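Putative oxidoreductase molybdopterin-binding subunit (Sulfolobus tokodaii, PDB 4ZOH) probably serves as the large, molybdenum-carrying catalytic subunit of an aldehyde oxidase/xanthine dehydrogenase-type oxidoreductase, binding molybdenum through a pterin cytosine dinucleotide. Local coordinates at residues Asn177-Ala188 / Phe201-Val211; Ala214-His222 / Pro327-Gly335. One frame throughout, in Å; residues are numbered along the deposited sequence.

Contact 1: residues Asn177-Ala188 / Phe201-Val211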
loop_
_atom_site.group_PDB
_atom_site.type_symbol
_atom_site.label_atom_id
_atom_site.label_comp_id
_atom_site.label_asym_id
_atom_site.label_seq_id
_atom_site.Cartn_x
_atom_site.Cartn_y
_atom_site.Cartn_z
ATOM N N ASN A 177 -11.167 -10.433 10.013
ATOM C CA ASN A 177 -10.895 -11.856 9.921
ATOM C C ASN A 177 -9.369 -12.129 9.980
ATOM O O ASN A 177 -8.892 -13.094 10.611
ATOM C CB ASN A 177 -11.425 -12.419 8.589
ATOM C CG ASN A 177 -10.914 -13.836 8.312
ATOM O OD1 ASN A 177 -11.008 -14.731 9.174
ATOM N ND2 ASN A 177 -10.336 -14.046 7.119
ATOM N N LYS A 178 -8.618 -11.310 9.264
ATOM C CA LYS A 178 -7.213 -11.588 9.049
ATOM C C LYS A 178 -6.312 -10.402 9.481
ATOM O O LYS A 178 -6.567 -9.226 9.129
ATOM C CB LYS A 178 -7.103 -11.912 7.595
ATOM C CG LYS A 178 -5.730 -12.089 7.089
ATOM C CD LYS A 178 -5.969 -12.301 5.604
ATOM C CE LYS A 178 -4.689 -12.348 4.832
ATOM N NZ LYS A 178 -5.104 -12.729 3.444
ATOM N N LEU A 179 -5.259 -10.729 10.210
ATOM C CA LEU A 179 -4.201 -9.771 10.518
ATOM C C LEU A 179 -3.151 -9.782 9.418
ATOM O O LEU A 179 -2.567 -10.812 9.142
ATOM C CB LEU A 179 -3.477 -10.118 11.818
ATOM C CG LEU A 179 -2.378 -9.169 12.350
ATOM C CD1 LEU A 179 -2.810 -7.739 12.453
ATOM C CD2 LEU A 179 -1.839 -9.711 13.669
ATOM N N THR A 180 -2.908 -8.630 8.804
ATOM C CA THR A 180 -1.673 -8.511 7.946
ATOM C C THR A 180 -0.649 -7.694 8.724
ATOM O O THR A 180 -1.020 -6.656 9.249
ATOM C CB THR A 180 -1.996 -7.892 6.582
ATOM O OG1 THR A 180 -2.947 -8.740 5.929
ATOM C CG2 THR A 180 -0.767 -7.797 5.727
ATOM N N PHE A 181 0.581 -8.207 8.855
ATOM C CA PHE A 181 1.649 -7.608 9.708
ATOM C C PHE A 181 2.943 -7.441 8.909
ATOM O O PHE A 181 3.523 -8.474 8.478
ATOM C CB PHE A 181 1.986 -8.577 10.894
ATOM C CG PHE A 181 2.628 -7.870 12.088
ATOM C CD1 PHE A 181 1.861 -7.196 13.021
ATOM C CD2 PHE A 181 4.004 -7.903 12.293
ATOM C CE1 PHE A 181 2.453 -6.528 14.117
ATOM C CE2 PHE A 181 4.596 -7.274 13.391
ATOM C CZ PHE A 181 3.823 -6.589 14.312
ATOM N N TYR A 182 3.393 -6.186 8.684
ATOM C CA TYR A 182 4.674 -5.945 7.985
ATOM C C TYR A 182 5.689 -5.649 9.070
ATOM O O TYR A 182 5.375 -4.923 9.989
ATOM C CB TYR A 182 4.632 -4.741 7.066
ATOM C CG TYR A 182 3.579 -4.737 5.980
ATOM C CD1 TYR A 182 3.941 -4.991 4.635
ATOM C CD2 TYR A 182 2.246 -4.437 6.279
ATOM C CE1 TYR A 182 2.998 -4.902 3.628
ATOM C CE2 TYR A 182 1.296 -4.370 5.271
ATOM C CZ TYR A 182 1.692 -4.610 3.973
ATOM O OH TYR A 182 0.745 -4.581 3.025
ATOM N N SER A 183 6.899 -6.152 8.943
ATOM C CA SER A 183 7.838 -5.900 9.991
ATOM C C SER A 183 9.250 -5.952 9.456
ATOM O O SER A 183 9.576 -6.801 8.564
ATOM C CB SER A 183 7.689 -6.954 11.130
ATOM O OG SER A 183 8.558 -6.656 12.243
ATOM N N SER A 184 10.085 -5.127 10.061
ATOM C CA SER A 184 11.502 -5.167 9.786
ATOM C C SER A 184 12.014 -6.344 10.590
ATOM O O SER A 184 12.399 -6.214 11.743
ATOM C CB SER A 184 12.198 -3.829 10.147
ATOM O OG SER A 184 13.582 -3.887 9.801
ATOM N N THR A 185 11.892 -7.512 10.016
ATOM C CA THR A 185 12.193 -8.722 10.759
ATOM C C THR A 185 13.177 -9.580 9.945
ATOM O O THR A 185 13.332 -9.311 8.737
ATOM C CB THR A 185 10.894 -9.531 11.038
ATOM O OG1 THR A 185 11.196 -10.632 11.880
ATOM C CG2 THR A 185 10.245 -10.040 9.765
ATOM N N GLN A 186 13.753 -10.626 10.560
ATOM C CA GLN A 186 14.669 -11.561 9.829
ATOM C C GLN A 186 13.971 -12.737 9.140
ATOM O O GLN A 186 14.587 -13.496 8.385
ATOM C CB GLN A 186 15.838 -12.037 10.703
ATOM C CG GLN A 186 16.709 -10.878 11.127
ATOM C CD GLN A 186 17.940 -11.288 11.912
ATOM O OE1 GLN A 186 18.342 -10.578 12.845
ATOM N NE2 GLN A 186 18.506 -12.419 11.584
ATOM N N SER A 187 12.661 -12.876 9.362
ATOM C CA SER A 187 11.934 -13.965 8.745
ATOM C C SER A 187 10.453 -13.699 8.869
ATOM O O SER A 187 9.952 -13.695 9.987
ATOM C CB SER A 187 12.212 -15.308 9.472
ATOM O OG SER A 187 11.471 -16.376 8.882
ATOM N N ALA A 188 9.755 -13.600 7.749
ATOM C CA ALA A 188 8.280 -13.432 7.807
ATOM C C ALA A 188 7.585 -14.700 8.449
ATOM O O ALA A 188 6.697 -14.565 9.239
ATOM C CB ALA A 188 7.708 -13.130 6.439
ATOM N N PHE A 201 -4.614 -17.367 17.032
ATOM C CA PHE A 201 -5.296 -17.730 15.795
ATOM C C PHE A 201 -4.339 -17.748 14.585
ATOM O O PHE A 201 -3.251 -17.133 14.617
ATOM C CB PHE A 201 -6.551 -16.844 15.568
ATOM C CG PHE A 201 -6.236 -15.460 15.048
ATOM C CD1 PHE A 201 -6.593 -15.101 13.767
ATOM C CD2 PHE A 201 -5.542 -14.549 15.835
ATOM C CE1 PHE A 201 -6.282 -13.853 13.274
ATOM C CE2 PHE A 201 -5.227 -13.289 15.351
ATOM C CZ PHE A 201 -5.586 -12.953 14.058
ATOM N N GLU A 202 -4.769 -18.435 13.527
ATOM C CA GLU A 202 -3.894 -18.840 12.453
ATOM C C GLU A 202 -3.968 -17.851 11.267
ATOM O O GLU A 202 -3.118 -17.898 10.369
ATOM C CB GLU A 202 -4.237 -20.246 12.032
ATOM C CG GLU A 202 -5.609 -20.372 11.343
ATOM C CD GLU A 202 -5.820 -21.783 10.850
ATOM O OE1 GLU A 202 -4.976 -22.640 11.192
ATOM O OE2 GLU A 202 -6.766 -22.048 10.082
ATOM N N ASN A 203 -4.973 -16.961 11.251
ATOM C CA ASN A 203 -5.215 -16.157 10.052
ATOM C C ASN A 203 -4.398 -14.888 10.009
ATOM O O ASN A 203 -4.930 -13.785 10.215
ATOM C CB ASN A 203 -6.701 -15.906 9.837
ATOM C CG ASN A 203 -7.253 -16.850 8.834
ATOM O OD1 ASN A 203 -7.909 -17.808 9.195
ATOM N ND2 ASN A 203 -6.923 -16.623 7.542
ATOM N N ILE A 204 -3.086 -15.104 9.904
ATOM C CA ILE A 204 -2.111 -14.035 9.999
ATOM C C ILE A 204 -1.217 -14.166 8.754
ATOM O O ILE A 204 -0.721 -15.250 8.467
ATOM C CB ILE A 204 -1.280 -14.137 11.261
ATOM C CG1 ILE A 204 -2.220 -14.183 12.528
ATOM C CG2 ILE A 204 -0.246 -12.999 11.322
ATOM C CD1 ILE A 204 -1.442 -14.013 13.832
ATOM N N ARG A 205 -1.151 -13.090 7.968
ATOM C CA ARG A 205 -0.147 -12.968 6.896
ATOM C C ARG A 205 0.973 -12.028 7.404
ATOM O O ARG A 205 0.678 -10.929 7.901
ATOM C CB ARG A 205 -0.807 -12.307 5.688
ATOM C CG ARG A 205 0.177 -12.063 4.528
ATOM C CD ARG A 205 -0.522 -11.301 3.422
ATOM N NE ARG A 205 0.147 -11.436 2.133
ATOM C CZ ARG A 205 -0.410 -11.058 0.972
ATOM N NH1 ARG A 205 -1.621 -10.527 0.964
ATOM N NH2 ARG A 205 0.226 -11.229 -0.182
ATOM N N VAL A 206 2.231 -12.432 7.246
ATOM C CA VAL A 206 3.363 -11.607 7.583
ATOM C C VAL A 206 4.135 -11.246 6.270
ATOM O O VAL A 206 4.303 -12.061 5.378
ATOM C CB VAL A 206 4.283 -12.211 8.679
ATOM C CG1 VAL A 206 5.455 -11.291 8.925
ATOM C CG2 VAL A 206 3.508 -12.230 10.047
ATOM N N ILE A 207 4.579 -10.007 6.192
ATOM C CA ILE A 207 5.366 -9.514 5.062
ATOM C C ILE A 207 6.641 -8.925 5.636
ATOM O O ILE A 207 6.586 -7.984 6.423
ATOM C CB ILE A 207 4.581 -8.477 4.230
ATOM C CG1 ILE A 207 3.389 -9.185 3.558
ATOM C CG2 ILE A 207 5.504 -7.806 3.179
ATOM C CD1 ILE A 207 2.416 -8.277 2.843
ATOM N N GLN A 208 7.777 -9.528 5.249
ATOM C CA GLN A 208 9.073 -8.896 5.423
ATOM C C GLN A 208 9.362 -8.084 4.164
ATOM O O GLN A 208 9.634 -8.668 3.122
ATOM C CB GLN A 208 10.136 -9.944 5.614
ATOM C CG GLN A 208 11.580 -9.443 5.672
ATOM C CD GLN A 208 12.564 -10.627 5.454
ATOM O OE1 GLN A 208 12.310 -11.495 4.632
ATOM N NE2 GLN A 208 13.593 -10.719 6.295
ATOM N N PRO A 209 9.295 -6.756 4.248
ATOM C CA PRO A 209 9.568 -5.870 3.055
ATOM C C PRO A 209 11.120 -5.724 3.026
ATOM O O PRO A 209 11.816 -6.552 3.704
ATOM C CB PRO A 209 8.896 -4.546 3.460
ATOM C CG PRO A 209 9.126 -4.494 4.952
ATOM C CD PRO A 209 8.976 -5.946 5.450
ATOM N N ASP A 210 11.664 -4.716 2.358
ATOM C CA ASP A 210 13.126 -4.528 2.463
ATOM C C ASP A 210 13.486 -4.278 3.923
ATOM O O ASP A 210 12.821 -3.507 4.596
ATOM C CB ASP A 210 13.630 -3.354 1.535
ATOM C CG ASP A 210 13.343 -3.647 0.069
ATOM O OD1 ASP A 210 13.782 -4.734 -0.387
ATOM O OD2 ASP A 210 12.592 -2.898 -0.601
ATOM N N VAL A 211 14.582 -4.880 4.378
ATOM C CA VAL A 211 15.056 -4.663 5.712
ATOM C C VAL A 211 16.462 -4.062 5.707
ATOM O O VAL A 211 17.393 -4.637 5.124
ATOM C CB VAL A 211 15.034 -6.051 6.453
ATOM C CG1 VAL A 211 15.657 -5.962 7.874
ATOM C CG2 VAL A 211 13.593 -6.574 6.409
HETATM O O HOH W 1 -3.374 -9.462 3.323
HETATM O O HOH W 2 11.047 -13.833 5.200
#
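Leu179 N donates to Asn203 O at 3.1 Å and opens a run of five backbone hydrogen bonds that zips strand 179-183 to strand 204-207 in parallel, the short axes only 20° apart. On one surface of the sheet, Ile207 lies alongside the Tyr182 ring, both pointing the same way: its CG2 touches Tyr182 CD1, and its CD1 reaches Tyr182 CE1 at 3.5 Å. Tyr182 CG (chi1 -57°) and Ile207 CG1 both stand anti to their own carbonyl carbons, which keeps them in step. Also on this surface, a water joins Thr180 OG1 to the guanidinium edge of Arg205 through NH1, while Arg205 NH2 forms a salt bridge with Asp471. On the other surface, Phe181 CB meets Val206 CG2, and Val206 CG1 packs on Ala188 CB at 3.8 Å. Past the strands the extended Gln208 side chain takes over, its NE2 donating to Thr185 O at 2.8 Å from 27° off the carbonyl plane. Gln208 OE1 accepts from a water that in turn accepts from Ala188 N. An alanine here would remove both amide links, and would probably leave Thr185 O without this donor and the water less firmly placed at the helix start. The pair forms a right-handed beta-alpha-beta crossover: helix 188-199 covers Leu179 and Phe181, helix 223-235 adds to that cover, and strand 170-174 runs antiparallel along the far edge of strand 179-183.

Contact 2: residues Ala214-His222 / Pro327-Gly335; sequences AFGSKIIAH and PTQSYRGAG. With MCN (pterin cytosine dinucleotide), chain D.
Phe215 meets the second loop through both its backbone and its ring. Its O accepts from Arg332 N at 3.0 Å, the donor standing well above the carbonyl plane, and Tyr331 CE1 packs against its CB. The backbone N of Ala214, just before it, and Phe215's own N converge on the pterin O4', at 2.7 Å and 2.9 Å. The Phe215 ring, its CG anti to the carbonyl carbon (chi1 -52°), carries that same oxygen over the centre of one face, while Arg332 NH1 lies near the plane at its edge. The Arg332 guanidinium in turn turns a face to pterin N8', with NH2 3.2 Å away; Gln613 and Gly671 bind its NH1 and NE. At Gly216 the backbone runs so close to Ser330 O that a side chain would clash, and a water links Gly216 O to Gln329 NE2. Ser217 O is gripped twice: His222 NE2 comes in the carbonyl plane at 2.9 Å, and Gln329 NE2 comes from above it at 3.0 Å. Ile219 CD1 rests on Ser330 CB. The Ile220 side chain crosses that of Gln329 at about a right angle, its CD1 touching the amide, and Gln329 OE1, bonded to Gly253 N, lies at the edge of the His222 ring. Two irregular loops, the first opening with a type I' turn at Ala214-Ser217, thus build one wall of the molybdopterin pocket characteristic of the xanthine dehydrogenase family.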
loop_
_atom_site.group_PDB
_atom_site.type_symbol
_atom_site.label_atom_id
_atom_site.label_comp_id
_atom_site.label_asym_id
_atom_site.label_seq_id
_atom_site.Cartn_x
_atom_site.Cartn_y
_atom_site.Cartn_z
ATOM N N ALA A 214 20.151 -6.175 10.324
ATOM C CA ALA A 214 19.599 -6.718 11.548
ATOM C C ALA A 214 20.741 -7.183 12.439
ATOM O O ALA A 214 20.848 -6.741 13.621
ATOM C CB ALA A 214 18.694 -7.884 11.212
ATOM N N PHE A 215 21.594 -8.064 11.859
ATOM C CA PHE A 215 22.823 -8.589 12.527
ATOM C C PHE A 215 22.416 -9.341 13.804
ATOM O O PHE A 215 23.129 -9.305 14.794
ATOM C CB PHE A 215 23.830 -7.472 12.817
ATOM C CG PHE A 215 24.130 -6.637 11.597
ATOM C CD1 PHE A 215 24.962 -7.129 10.586
ATOM C CD2 PHE A 215 23.533 -5.362 11.423
ATOM C CE1 PHE A 215 25.237 -6.350 9.449
ATOM C CE2 PHE A 215 23.792 -4.602 10.273
ATOM C CZ PHE A 215 24.637 -5.088 9.269
ATOM N N GLY A 216 21.217 -9.961 13.740
ATOM C CA GLY A 216 20.748 -10.865 14.751
ATOM C C GLY A 216 19.687 -10.164 15.581
ATOM O O GLY A 216 18.876 -10.806 16.118
ATOM N N SER A 217 19.669 -8.839 15.594
ATOM C CA SER A 217 18.738 -8.064 16.374
ATOM C C SER A 217 17.236 -8.202 16.042
ATOM O O SER A 217 16.440 -7.683 16.829
ATOM C CB SER A 217 19.147 -6.602 16.388
ATOM O OG SER A 217 18.726 -5.978 15.213
ATOM N N LYS A 218 16.868 -8.838 14.901
ATOM C CA LYS A 218 15.486 -8.893 14.398
ATOM C C LYS A 218 15.009 -10.367 14.201
ATOM O O LYS A 218 14.010 -10.659 13.506
ATOM C CB LYS A 218 15.305 -8.040 13.110
ATOM C CG LYS A 218 15.511 -6.521 13.343
ATOM C CD LYS A 218 15.625 -5.696 12.036
ATOM C CE LYS A 218 16.033 -4.272 12.341
ATOM N NZ LYS A 218 16.017 -3.439 11.066
ATOM N N ILE A 219 15.763 -11.304 14.774
ATOM C CA ILE A 219 15.284 -12.694 14.806
ATOM C C ILE A 219 14.004 -12.829 15.660
ATOM O O ILE A 219 12.968 -13.307 15.184
ATOM C CB ILE A 219 16.339 -13.658 15.390
ATOM C CG1 ILE A 219 17.626 -13.606 14.555
ATOM C CG2 ILE A 219 15.735 -15.088 15.480
ATOM C CD1 ILE A 219 18.736 -14.528 15.150
ATOM N N ILE A 220 14.095 -12.352 16.909
ATOM C CA ILE A 220 13.008 -12.524 17.848
ATOM C C ILE A 220 11.877 -11.568 17.480
ATOM O O ILE A 220 12.102 -10.563 16.756
ATOM C CB ILE A 220 13.495 -12.246 19.305
ATOM C CG1 ILE A 220 13.867 -10.763 19.550
ATOM C CG2 ILE A 220 14.639 -13.205 19.627
ATOM C CD1 ILE A 220 14.181 -10.466 21.014
ATOM N N ALA A 221 10.670 -11.880 17.955
ATOM C CA ALA A 221 9.597 -10.860 17.997
ATOM C C ALA A 221 9.833 -10.065 19.235
ATOM O O ALA A 221 9.977 -10.638 20.318
ATOM C CB ALA A 221 8.208 -11.516 18.045
ATOM N N HIS A 222 9.851 -8.768 19.078
ATOM C CA HIS A 222 10.049 -7.908 20.132
ATOM C C HIS A 222 8.775 -7.585 20.918
ATOM O O HIS A 222 7.705 -7.678 20.355
ATOM C CB HIS A 222 10.619 -6.621 19.569
ATOM C CG HIS A 222 12.051 -6.777 19.186
ATOM N ND1 HIS A 222 13.075 -6.445 20.037
ATOM C CD2 HIS A 222 12.629 -7.309 18.083
ATOM C CE1 HIS A 222 14.239 -6.703 19.462
ATOM N NE2 HIS A 222 13.994 -7.249 18.281
ATOM N N PRO A 327 16.980 -7.093 27.753
ATOM C CA PRO A 327 17.380 -8.469 27.489
ATOM C C PRO A 327 18.390 -8.657 26.301
ATOM O O PRO A 327 18.214 -8.051 25.246
ATOM C CB PRO A 327 16.037 -9.136 27.122
ATOM C CG PRO A 327 15.002 -8.273 27.775
ATOM C CD PRO A 327 15.545 -6.912 27.502
ATOM N N THR A 328 19.330 -9.580 26.442
ATOM C CA THR A 328 20.427 -9.801 25.517
ATOM C C THR A 328 19.899 -10.680 24.374
ATOM O O THR A 328 19.073 -11.549 24.612
ATOM C CB THR A 328 21.575 -10.541 26.267
ATOM O OG1 THR A 328 21.855 -9.839 27.502
ATOM C CG2 THR A 328 22.898 -10.629 25.326
ATOM N N GLN A 329 20.415 -10.502 23.160
ATOM C CA GLN A 329 19.970 -11.270 21.974
ATOM C C GLN A 329 21.137 -11.661 21.102
ATOM O O GLN A 329 22.208 -11.137 21.227
ATOM C CB GLN A 329 19.161 -10.376 21.009
ATOM C CG GLN A 329 18.108 -9.518 21.587
ATOM C CD GLN A 329 17.517 -8.573 20.529
ATOM O OE1 GLN A 329 17.494 -7.344 20.718
ATOM N NE2 GLN A 329 17.089 -9.133 19.426
ATOM N N SER A 330 20.864 -12.473 20.104
ATOM C CA SER A 330 21.852 -12.813 19.081
ATOM C C SER A 330 22.392 -11.497 18.521
ATOM O O SER A 330 21.631 -10.560 18.186
ATOM C CB SER A 330 21.216 -13.554 17.952
ATOM O OG SER A 330 21.194 -14.930 18.197
ATOM N N TYR A 331 23.719 -11.439 18.429
ATOM C CA TYR A 331 24.415 -10.490 17.546
ATOM C C TYR A 331 25.440 -11.283 16.732
ATOM O O TYR A 331 26.132 -12.187 17.292
ATOM C CB TYR A 331 25.103 -9.424 18.320
ATOM C CG TYR A 331 25.991 -8.488 17.517
ATOM C CD1 TYR A 331 25.456 -7.747 16.426
ATOM C CD2 TYR A 331 27.319 -8.337 17.816
ATOM C CE1 TYR A 331 26.211 -6.816 15.730
ATOM C CE2 TYR A 331 28.105 -7.436 17.123
ATOM C CZ TYR A 331 27.543 -6.666 16.072
ATOM O OH TYR A 331 28.293 -5.762 15.353
ATOM N N ARG A 332 25.509 -10.955 15.427
ATOM C CA ARG A 332 26.435 -11.524 14.469
ATOM C C ARG A 332 27.490 -12.484 15.024
ATOM O O ARG A 332 28.443 -12.055 15.655
ATOM C CB ARG A 332 27.088 -10.399 13.621
ATOM C CG ARG A 332 27.703 -11.000 12.326
ATOM C CD ARG A 332 28.299 -9.902 11.447
ATOM N NE ARG A 332 28.592 -10.400 10.079
ATOM C CZ ARG A 332 28.549 -9.609 8.989
ATOM N NH1 ARG A 332 28.223 -8.330 9.145
ATOM N NH2 ARG A 332 28.757 -10.108 7.758
ATOM N N GLY A 333 27.267 -13.770 14.810
ATOM C CA GLY A 333 28.049 -14.854 15.400
ATOM C C GLY A 333 27.370 -15.585 16.584
ATOM O O GLY A 333 27.612 -16.751 16.777
ATOM N N ALA A 334 26.584 -14.872 17.379
ATOM C CA ALA A 334 25.615 -15.466 18.312
ATOM C C ALA A 334 26.295 -16.517 19.248
ATOM O O ALA A 334 25.997 -17.750 19.181
ATOM C CB ALA A 334 24.489 -16.105 17.504
ATOM N N GLY A 335 27.269 -16.039 19.999
ATOM C CA GLY A 335 28.022 -16.890 20.942
ATOM C C GLY A 335 29.375 -17.403 20.413
ATOM O O GLY A 335 30.311 -17.651 21.187
HETATM N N1 MCN D . 28.229 -17.062 0.202
HETATM C C2 MCN D . 28.765 -17.742 -0.879
HETATM N N3 MCN D . 29.415 -18.937 -0.720
HETATM C C4 MCN D . 29.536 -19.455 0.565
HETATM C C5 MCN D . 29.003 -18.780 1.662
HETATM C C6 MCN D . 28.317 -17.579 1.483
HETATM O O2 MCN D . 28.684 -17.324 -2.038
HETATM N N4 MCN D . 30.162 -20.604 0.699
HETATM C "C1'" MCN D . 27.530 -15.804 -0.070
HETATM C C2D MCN D . 26.038 -16.081 -0.270
HETATM O "O2'" MCN D . 25.691 -16.265 -1.609
HETATM C "C3'" MCN D . 25.405 -14.789 0.175
HETATM C C4D MCN D . 26.181 -14.563 1.407
HETATM O O4D MCN D . 27.578 -14.949 1.048
HETATM O "O3'" MCN D . 25.598 -13.743 -0.712
HETATM C "C5'" MCN D . 25.375 -15.552 2.228
HETATM O "O5'" MCN D . 25.971 -15.846 3.356
HETATM P PA MCN D . 25.508 -17.078 4.308
HETATM O O1A MCN D . 24.628 -18.098 3.777
HETATM O O2A MCN D . 26.870 -17.417 4.844
HETATM O O3A MCN D . 24.803 -16.102 5.490
HETATM P PB MCN D . 23.266 -15.620 5.379
HETATM O O1B MCN D . 22.406 -16.698 6.018
HETATM O O2B MCN D . 22.826 -15.177 4.053
HETATM O O3B MCN D . 23.360 -14.372 6.258
HETATM C C10 MCN D . 23.146 -14.376 7.697
HETATM C "C9'" MCN D . 24.263 -13.647 8.402
HETATM C "C8'" MCN D . 23.980 -13.390 9.786
HETATM S "S8'" MCN D . 23.539 -14.713 10.856
HETATM C "C7'" MCN D . 24.158 -12.164 10.352
HETATM S "S7'" MCN D . 23.953 -11.853 12.097
HETATM C "C6'" MCN D . 24.664 -11.032 9.601
HETATM C C7 MCN D . 25.363 -11.521 8.289
HETATM O "O9'" MCN D . 24.483 -12.442 7.676
HETATM N "N5'" MCN D . 23.654 -10.004 9.352
HETATM C C4A MCN D . 23.672 -9.156 8.227
HETATM N "N8'" MCN D . 25.584 -10.368 7.363
HETATM C C4B MCN D . 24.687 -9.348 7.246
HETATM N "N1'" MCN D . 24.800 -8.555 6.178
HETATM C "C2'" MCN D . 23.908 -7.585 5.995
HETATM N "N2'" MCN D . 24.034 -6.834 4.921
HETATM N "N3'" MCN D . 22.854 -7.313 6.929
HETATM C "C4'" MCN D . 22.732 -8.104 8.095
HETATM O "O4'" MCN D . 21.815 -7.864 8.933
HETATM O O HOH W 3 17.218 -11.601 18.334
#

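How the contacts relate
Contacts 1 and 2 follow one another along the chain, the first closing at Val211 just before the second opens at Ala214, and their centres lie about 19 Å apart. All four segments belong to the same molybdopterin cofactor-binding region. Contact 1 occupies the end of a mixed seven-stranded sheet, its centre about 20 Å from the centre of the chain; contact 2 is buried, its centre about 6 Å from that point. They meet directly: Ser184 OG and Lys218 NZ probably hydrogen bond at 2.8 Å, as do Gln186 N and Lys218 O at 3.0 Å. The same loop carries Gln186, whose side chain comes within about 5 Å (nearest atoms) of the molybdenum, so the edge of the sheet is joined to the cofactor site.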